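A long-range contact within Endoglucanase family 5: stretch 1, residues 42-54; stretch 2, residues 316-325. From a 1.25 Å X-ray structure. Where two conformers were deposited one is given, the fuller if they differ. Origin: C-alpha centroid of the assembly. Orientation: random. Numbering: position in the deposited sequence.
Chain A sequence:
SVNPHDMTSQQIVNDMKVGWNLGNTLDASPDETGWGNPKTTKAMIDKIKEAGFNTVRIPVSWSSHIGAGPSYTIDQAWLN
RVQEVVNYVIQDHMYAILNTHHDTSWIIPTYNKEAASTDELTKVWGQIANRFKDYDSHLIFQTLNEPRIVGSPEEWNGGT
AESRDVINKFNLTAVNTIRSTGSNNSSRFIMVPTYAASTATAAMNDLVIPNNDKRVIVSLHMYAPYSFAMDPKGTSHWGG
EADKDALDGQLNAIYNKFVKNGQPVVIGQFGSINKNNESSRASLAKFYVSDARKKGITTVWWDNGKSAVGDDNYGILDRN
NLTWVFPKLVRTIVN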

ATOM      1  N   LYS A  42      -7.967  17.674  -7.507  1.00  9.91           N
ATOM      2  CA  LYS A  42      -8.617  16.804  -8.476  0.67 10.77           C
ATOM      3  C   LYS A  42      -7.802  16.715  -9.760  1.00 10.27           C
ATOM      4  O   LYS A  42      -7.686  15.643 -10.369  1.00 11.26           O
ATOM      5  CB  LYS A  42     -10.020  17.344  -8.757  0.67 11.81           C
ATOM      6  CG  LYS A  42     -10.814  16.643  -9.835  0.67 14.18           C
ATOM      7  CD  LYS A  42     -10.999  15.179  -9.500  0.67 12.43           C
ATOM      8  CE  LYS A  42     -12.359  14.664 -10.036  0.67 21.95           C
ATOM      9  NZ  LYS A  42     -12.455  14.701 -11.536  0.67 13.46           N
ATOM     10  N   ALA A  43      -7.218  17.834 -10.183  1.00  9.49           N
ATOM     11  CA  ALA A  43      -6.460  17.844 -11.433  1.00 11.84           C
ATOM     12  C   ALA A  43      -5.255  16.904 -11.375  1.00  9.14           C
ATOM     13  O   ALA A  43      -4.884  16.289 -12.379  1.00 10.36           O
ATOM     14  CB  ALA A  43      -6.005  19.253 -11.765  1.00 12.63           C
ATOM     15  N   MET A  44      -4.619  16.781 -10.214  1.00  9.42           N
ATOM     16  CA  MET A  44      -3.516  15.825 -10.069  1.00  9.43           C
ATOM     17  C   MET A  44      -4.017  14.398 -10.276  1.00  9.15           C
ATOM     18  O   MET A  44      -3.407  13.590 -10.985  1.00 10.12           O
ATOM     19  CB  MET A  44      -2.872  15.974  -8.681  1.00  9.62           C
ATOM     20  CG  MET A  44      -2.155  17.292  -8.458  1.00 10.01           C
ATOM     21  SD  MET A  44      -1.718  17.457  -6.708  1.00 10.74           S
ATOM     22  CE  MET A  44      -1.405  19.233  -6.653  1.00 13.32           C
ATOM     23  N   ILE A  45      -5.148  14.067  -9.644  1.00  8.43           N
ATOM     24  CA  ILE A  45      -5.716  12.719  -9.771  1.00  9.02           C
ATOM     25  C   ILE A  45      -6.207  12.465 -11.201  1.00  9.56           C
ATOM     26  O   ILE A  45      -6.068  11.350 -11.739  1.00  9.98           O
ATOM     27  CB  ILE A  45      -6.800  12.500  -8.702  1.00  8.67           C
ATOM     28  CG1 ILE A  45      -6.216  12.672  -7.303  1.00  9.45           C
ATOM     29  CG2 ILE A  45      -7.485  11.160  -8.895  1.00  9.65           C
ATOM     30  CD1 ILE A  45      -5.027  11.765  -6.980  1.00  9.60           C
ATOM     31  N   ASP A  46      -6.733  13.496 -11.869  1.00 10.14           N
ATOM     32  CA  ASP A  46      -7.101  13.369 -13.273  1.00 10.63           C
ATOM     33  C   ASP A  46      -5.889  12.977 -14.129  1.00 11.20           C
ATOM     34  O   ASP A  46      -6.026  12.215 -15.094  1.00 11.96           O
ATOM     35  CB  ASP A  46      -7.680  14.704 -13.788  1.00 11.80           C
ATOM     36  CG  ASP A  46      -9.045  15.049 -13.245  1.00 11.78           C
ATOM     37  OD1 ASP A  46      -9.746  14.228 -12.616  1.00 12.62           O
ATOM     38  OD2 ASP A  46      -9.473  16.202 -13.478  1.00 14.73           O
ATOM     39  N   LYS A  47      -4.712  13.520 -13.816  1.00 10.96           N
ATOM     40  CA  LYS A  47      -3.508  13.145 -14.566  1.00 11.10           C
ATOM     41  C   LYS A  47      -3.235  11.644 -14.431  1.00 11.20           C
ATOM     42  O   LYS A  47      -2.830  10.977 -15.389  1.00 10.79           O
ATOM     43  CB  LYS A  47      -2.325  13.924 -13.998  1.00 15.19           C
ATOM     44  CG  LYS A  47      -1.115  14.030 -14.882  1.00 19.39           C
ATOM     45  CD  LYS A  47      -1.254  15.123 -15.930  1.00 21.58           C
ATOM     46  CE  LYS A  47       0.012  15.128 -16.692  1.00 22.16           C
ATOM     47  NZ  LYS A  47      -0.070  15.948 -17.883  1.00 15.81           N
ATOM     48  N   ILE A  48      -3.422  11.110 -13.228  1.00  9.60           N
ATOM     49  CA  ILE A  48      -3.245   9.679 -12.980  1.00  9.34           C
ATOM     50  C   ILE A  48      -4.190   8.854 -13.833  1.00  9.57           C
ATOM     51  O   ILE A  48      -3.781   7.883 -14.493  1.00 10.10           O
ATOM     52  CB  ILE A  48      -3.446   9.369 -11.479  1.00  9.45           C
ATOM     53  CG1 ILE A  48      -2.562  10.249 -10.582  1.00 12.77           C
ATOM     54  CG2 ILE A  48      -3.318   7.879 -11.198  1.00  9.64           C
ATOM     55  CD1 ILE A  48      -1.122  10.195 -10.906  1.00 12.64           C
ATOM     56  N   LYS A  49      -5.470   9.231 -13.847  1.00  9.62           N
ATOM     57  CA  LYS A  49      -6.457   8.522 -14.651  1.00 10.28           C
ATOM     58  C   LYS A  49      -6.121   8.592 -16.128  1.00 10.27           C
ATOM     59  O   LYS A  49      -6.190   7.578 -16.843  1.00 11.99           O
ATOM     60  CB  LYS A  49      -7.829   9.137 -14.392  1.00 11.44           C
ATOM     61  CG  LYS A  49      -8.969   8.628 -15.268  1.00 15.85           C
ATOM     62  CD  LYS A  49      -9.240   7.175 -15.007  1.00 16.56           C
ATOM     63  CE  LYS A  49     -10.537   6.725 -15.721  1.00 23.62           C
ATOM     64  NZ  LYS A  49     -11.047   5.466 -15.101  1.00 24.71           N
ATOM     65  N   GLU A  50      -5.755   9.781 -16.605  1.00 10.28           N
ATOM     66  CA  GLU A  50      -5.466   9.989 -18.020  1.00 11.76           C
ATOM     67  C   GLU A  50      -4.258   9.181 -18.479  1.00 11.88           C
ATOM     68  O   GLU A  50      -4.177   8.816 -19.661  1.00 13.98           O
ATOM     69  CB  GLU A  50      -5.226  11.481 -18.274  1.00 13.02           C
ATOM     70  CG  GLU A  50      -6.523  12.320 -18.192  1.00 15.37           C
ATOM     71  CD  GLU A  50      -6.308  13.839 -18.009  1.00 21.87           C
ATOM     72  OE1 GLU A  50      -5.166  14.358 -18.003  1.00 21.77           O
ATOM     73  OE2 GLU A  50      -7.347  14.544 -17.839  1.00 26.27           O
ATOM     74  N   ALA A  51      -3.318   8.878 -17.591  1.00 10.64           N
ATOM     75  CA  ALA A  51      -2.153   8.079 -17.965  1.00 11.19           C
ATOM     76  C   ALA A  51      -2.500   6.603 -18.115  1.00 11.04           C
ATOM     77  O   ALA A  51      -1.752   5.864 -18.772  1.00 14.59           O
ATOM     78  CB  ALA A  51      -1.035   8.243 -16.933  1.00 12.16           C
ATOM     79  N   GLY A  52      -3.588   6.134 -17.530  1.00 11.18           N
ATOM     80  CA  GLY A  52      -4.012   4.747 -17.663  1.00 11.45           C
ATOM     81  C   GLY A  52      -3.944   3.925 -16.384  1.00 11.15           C
ATOM     82  O   GLY A  52      -4.176   2.714 -16.445  1.00 12.77           O
ATOM     83  N   PHE A  53      -3.612   4.515 -15.253  1.00  9.01           N
ATOM     84  CA  PHE A  53      -3.752   3.810 -13.998  1.00  8.77           C
ATOM     85  C   PHE A  53      -5.224   3.567 -13.725  1.00  9.53           C
ATOM     86  O   PHE A  53      -6.070   4.362 -14.145  1.00 10.39           O
ATOM     87  CB  PHE A  53      -3.163   4.651 -12.867  1.00  8.32           C
ATOM     88  CG  PHE A  53      -1.669   4.789 -12.917  1.00  7.69           C
ATOM     89  CD1 PHE A  53      -1.090   5.907 -13.510  1.00  9.36           C
ATOM     90  CD2 PHE A  53      -0.848   3.822 -12.374  1.00  7.74           C
ATOM     91  CE1 PHE A  53       0.263   6.071 -13.523  1.00  9.38           C
ATOM     92  CE2 PHE A  53       0.541   3.951 -12.394  1.00  7.77           C
ATOM     93  CZ  PHE A  53       1.092   5.086 -12.974  1.00  9.25           C
ATOM     94  N   ASN A  54      -5.539   2.477 -13.002  1.00  8.74           N
ATOM     95  CA  ASN A  54      -6.913   2.247 -12.563  1.00  9.10           C
ATOM     96  C   ASN A  54      -7.078   2.166 -11.056  1.00  8.83           C
ATOM     97  O   ASN A  54      -8.200   1.901 -10.593  1.00  9.10           O
ATOM     98  CB  ASN A  54      -7.578   1.028 -13.231  1.00 10.38           C
ATOM     99  CG  ASN A  54      -9.091   1.119 -13.235  1.00 13.48           C
ATOM    100  OD1 ASN A  54      -9.639   2.185 -13.492  1.00 13.99           O
ATOM    101  ND2 ASN A  54      -9.764   0.008 -12.976  1.00 13.21           N
ATOM    102  N   ILE A 316       7.401  10.355  -9.862  1.00  7.45           N
ATOM    103  CA  ILE A 316       7.383  10.340 -11.316  1.00  8.16           C
ATOM    104  C   ILE A 316       6.452  11.394 -11.905  1.00  8.47           C
ATOM    105  O   ILE A 316       6.615  11.741 -13.088  1.00  8.53           O
ATOM    106  CB  ILE A 316       7.106   8.918 -11.890  1.00  8.75           C
ATOM    107  CG1 ILE A 316       5.768   8.381 -11.422  1.00  9.00           C
ATOM    108  CG2 ILE A 316       8.251   7.974 -11.472  1.00 10.24           C
ATOM    109  CD1 ILE A 316       5.386   6.994 -11.996  1.00 10.12           C
ATOM    110  N   LEU A 317       5.500  11.913 -11.124  1.00  7.90           N
ATOM    111  CA  LEU A 317       4.656  13.045 -11.495  1.00  8.50           C
ATOM    112  C   LEU A 317       5.172  14.295 -10.784  1.00  8.58           C
ATOM    113  O   LEU A 317       5.415  14.250  -9.562  1.00  9.21           O
ATOM    114  CB  LEU A 317       3.215  12.781 -11.064  1.00  9.30           C
ATOM    115  CG  LEU A 317       2.207  13.904 -11.318  1.00  9.51           C
ATOM    116  CD1 LEU A 317       2.041  14.184 -12.784  1.00 11.21           C
ATOM    117  CD2 LEU A 317       0.872  13.574 -10.695  1.00 11.30           C
ATOM    118  N   ASP A 318       5.335  15.398 -11.501  1.00  9.20           N
ATOM    119  CA  ASP A 318       5.541  16.696 -10.870  1.00 10.16           C
ATOM    120  C   ASP A 318       4.141  17.244 -10.632  1.00  9.75           C
ATOM    121  O   ASP A 318       3.443  17.650 -11.575  1.00 10.84           O
ATOM    122  CB  ASP A 318       6.380  17.620 -11.758  1.00 11.70           C
ATOM    123  CG  ASP A 318       6.591  18.997 -11.141  1.00 13.72           C
ATOM    124  OD1 ASP A 318       5.781  19.467 -10.314  1.00 14.71           O
ATOM    125  OD2 ASP A 318       7.559  19.693 -11.575  1.00 16.13           O
ATOM    126  N   ARG A 319       3.713  17.224  -9.362  1.00  8.68           N
ATOM    127  CA  ARG A 319       2.347  17.600  -9.031  1.00  9.29           C
ATOM    128  C   ARG A 319       2.122  19.094  -9.174  1.00 11.69           C
ATOM    129  O   ARG A 319       0.980  19.524  -9.384  1.00 13.47           O
ATOM    130  CB  ARG A 319       2.041  17.211  -7.603  1.00  9.55           C
ATOM    131  CG  ARG A 319       2.144  15.724  -7.357  1.00  8.26           C
ATOM    132  CD  ARG A 319       1.828  15.368  -5.934  1.00  8.34           C
ATOM    133  NE  ARG A 319       2.298  14.036  -5.594  1.00  8.45           N
ATOM    134  CZ  ARG A 319       2.208  13.512  -4.382  1.00  6.50           C
ATOM    135  NH1 ARG A 319       1.568  14.162  -3.423  1.00  7.86           N
ATOM    136  NH2 ARG A 319       2.775  12.343  -4.137  1.00  8.17           N
ATOM    137  N   ASN A 320       3.176  19.898  -9.049  1.00 12.22           N
ATOM    138  CA  ASN A 320       3.032  21.349  -9.054  1.00 13.66           C
ATOM    139  C   ASN A 320       2.801  21.897 -10.444  1.00 15.74           C
ATOM    140  O   ASN A 320       2.155  22.950 -10.581  1.00 19.18           O
ATOM    141  CB  ASN A 320       4.295  21.976  -8.467  1.00 15.93           C
ATOM    142  CG  ASN A 320       4.433  21.702  -7.015  1.00 19.12           C
ATOM    143  OD1 ASN A 320       3.513  21.960  -6.251  1.00 25.26           O
ATOM    144  ND2 ASN A 320       5.570  21.165  -6.616  1.00 25.87           N
ATOM    145  N   ASN A 321       3.352  21.263 -11.478  1.00 13.85           N
ATOM    146  CA  ASN A 321       3.137  21.708 -12.849  1.00 15.74           C
ATOM    147  C   ASN A 321       2.429  20.638 -13.681  1.00 15.22           C
ATOM    148  O   ASN A 321       2.369  20.766 -14.916  1.00 16.84           O
ATOM    149  CB  ASN A 321       4.433  22.157 -13.517  1.00 19.29           C
ATOM    150  CG  ASN A 321       5.386  21.033 -13.737  1.00 17.25           C
ATOM    151  OD1 ASN A 321       5.127  19.903 -13.362  1.00 16.62           O
ATOM    152  ND2 ASN A 321       6.504  21.327 -14.387  1.00 17.29           N
ATOM    153  N   LEU A 322       1.887  19.602 -13.030  1.00 12.16           N
ATOM    154  CA  LEU A 322       1.092  18.581 -13.672  1.00 11.23           C
ATOM    155  C   LEU A 322       1.819  17.947 -14.862  1.00 14.65           C
ATOM    156  O   LEU A 322       1.246  17.793 -15.940  1.00 16.25           O
ATOM    157  CB  LEU A 322      -0.289  19.106 -14.080  1.00 14.90           C
ATOM    158  CG  LEU A 322      -1.153  19.611 -12.913  1.00 13.78           C
ATOM    159  CD1 LEU A 322      -2.446  20.231 -13.441  1.00 17.96           C
ATOM    160  CD2 LEU A 322      -1.486  18.501 -11.921  1.00 14.88           C
ATOM    161  N   THR A 323       3.095  17.566 -14.666  1.00 11.47           N
ATOM    162  CA  THR A 323       3.950  17.050 -15.737  1.00 13.21           C
ATOM    163  C   THR A 323       4.533  15.704 -15.327  1.00 10.00           C
ATOM    164  O   THR A 323       5.116  15.585 -14.246  1.00 10.83           O
ATOM    165  CB  THR A 323       5.101  18.032 -15.999  1.00 12.25           C
ATOM    166  OG1 THR A 323       4.611  19.316 -16.415  1.00 16.14           O
ATOM    167  CG2 THR A 323       6.095  17.496 -17.042  1.00 14.54           C
ATOM    168  N   TRP A 324       4.446  14.696 -16.199  1.00  9.84           N
ATOM    169  CA  TRP A 324       5.189  13.457 -15.965  1.00  9.75           C
ATOM    170  C   TRP A 324       6.668  13.709 -16.228  1.00  9.44           C
ATOM    171  O   TRP A 324       7.057  14.099 -17.322  1.00 12.66           O
ATOM    172  CB  TRP A 324       4.680  12.336 -16.872  1.00 11.35           C
ATOM    173  CG  TRP A 324       3.270  11.915 -16.547  1.00 10.03           C
ATOM    174  CD1 TRP A 324       2.161  12.167 -17.302  1.00 10.24           C
ATOM    175  CD2 TRP A 324       2.830  11.196 -15.402  1.00  9.69           C
ATOM    176  NE1 TRP A 324       1.051  11.632 -16.689  1.00 11.32           N
ATOM    177  CE2 TRP A 324       1.436  11.031 -15.519  1.00 10.35           C
ATOM    178  CE3 TRP A 324       3.480  10.665 -14.283  1.00 10.70           C
ATOM    179  CZ2 TRP A 324       0.683  10.364 -14.549  1.00 10.03           C
ATOM    180  CZ3 TRP A 324       2.736   9.992 -13.341  1.00  9.85           C
ATOM    181  CH2 TRP A 324       1.339   9.852 -13.472  1.00 10.84           C
ATOM    182  N   VAL A 325       7.499  13.470 -15.220  1.00 10.22           N
ATOM    183  CA  VAL A 325       8.931  13.778 -15.263  1.00 11.03           C
ATOM    184  C   VAL A 325       9.685  12.731 -16.066  1.00  9.68           C
ATOM    185  O   VAL A 325      10.691  13.054 -16.692  1.00 10.86           O
ATOM    186  CB  VAL A 325       9.484  13.877 -13.817  1.00 12.22           C
ATOM    187  CG1 VAL A 325      11.006  14.113 -13.858  1.00 13.70           C
ATOM    188  CG2 VAL A 325       8.774  14.987 -13.013  1.00 16.25           C
TER
HETATM  189  O   HOH W   1      -1.637  11.841 -17.706  1.00 11.88           O

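The helix of residues 42-51 packs against a hairpin-like segment in which strands 317-318 and 323-324 are paired, and the two stretches together bury 531 Å² although their touching residues lie at least 269 positions apart in sequence. The apolar centre forms where Ile48 meets Leu317 and Trp324. The CA-to-CB bond of Ile48 points sideways, but its m, m rotamer carries the end of the side chain nearer to the strands, so that Ile48 CD1 lies 3.9 Å from Leu317 CD2 and 3.6 Å from Trp324 CH2. Trp324 also covers the end of the helix: Trp324 CZ2 is 3.6 Å from Ala51 CB, and the Ala51 CA-to-CB bond points toward the strands. Beyond the helix, Phe53 CE1 reaches Trp324 CH2 at 3.9 Å, the two rings meeting obliquely. Phe53 is brought back toward the strands after Gly52, whose positive phi (113°) ends the helix in a Schellman motif; a CB there would be jammed against the carbonyl O of Ala51.

Toward the start of the helix, Met44 takes over. Its CG packs 3.7 Å from Leu322 CD2, while its extended chi2 and chi3 carry the methyl group onward, Met44 CE lying 3.6 Å from Arg319 O. Met44 SD is 3.9 Å from Arg319 CB, and here the two backbones come close, with the CA atoms of Met44 and Arg319 6.2 Å apart. The end of Arg319 leads away from the helix, and its guanidinium is hydrogen-bonded elsewhere in the structure. Leu322 sits in the turn with both phi and psi positive (54°/47°), and its side chain extends along the helix to Ala43, where Ala43 CB and Leu322 CD1 are 4.1 Å apart.

Lys47 links this apolar surface to the polar edge. Its aliphatic portion lies over the strands, with Lys47 CG 3.8 Å from Leu317 CD1 and Lys47 CE 3.6 Å from Trp324 NE1, and its amino group reaches the turn, where Lys47 NZ donates a weak hydrogen bond to Leu322 O at 3.0 Å. This is the only direct hydrogen bond between the stretches. A water supplies a second polar link, its O donating to Lys47 O at 2.7 Å and accepting from Trp324 NE1 at 2.9 Å. Trp324 thus contributes carbon atoms to the apolar centre and its indole nitrogen to the solvent-bridged edge. Within the turn itself, Asp318 OD1 accepts hydrogen bonds from Asn320 N (2.9 Å) and Asn321 N (3.2 Å), tying together the backbone that leads to Leu322.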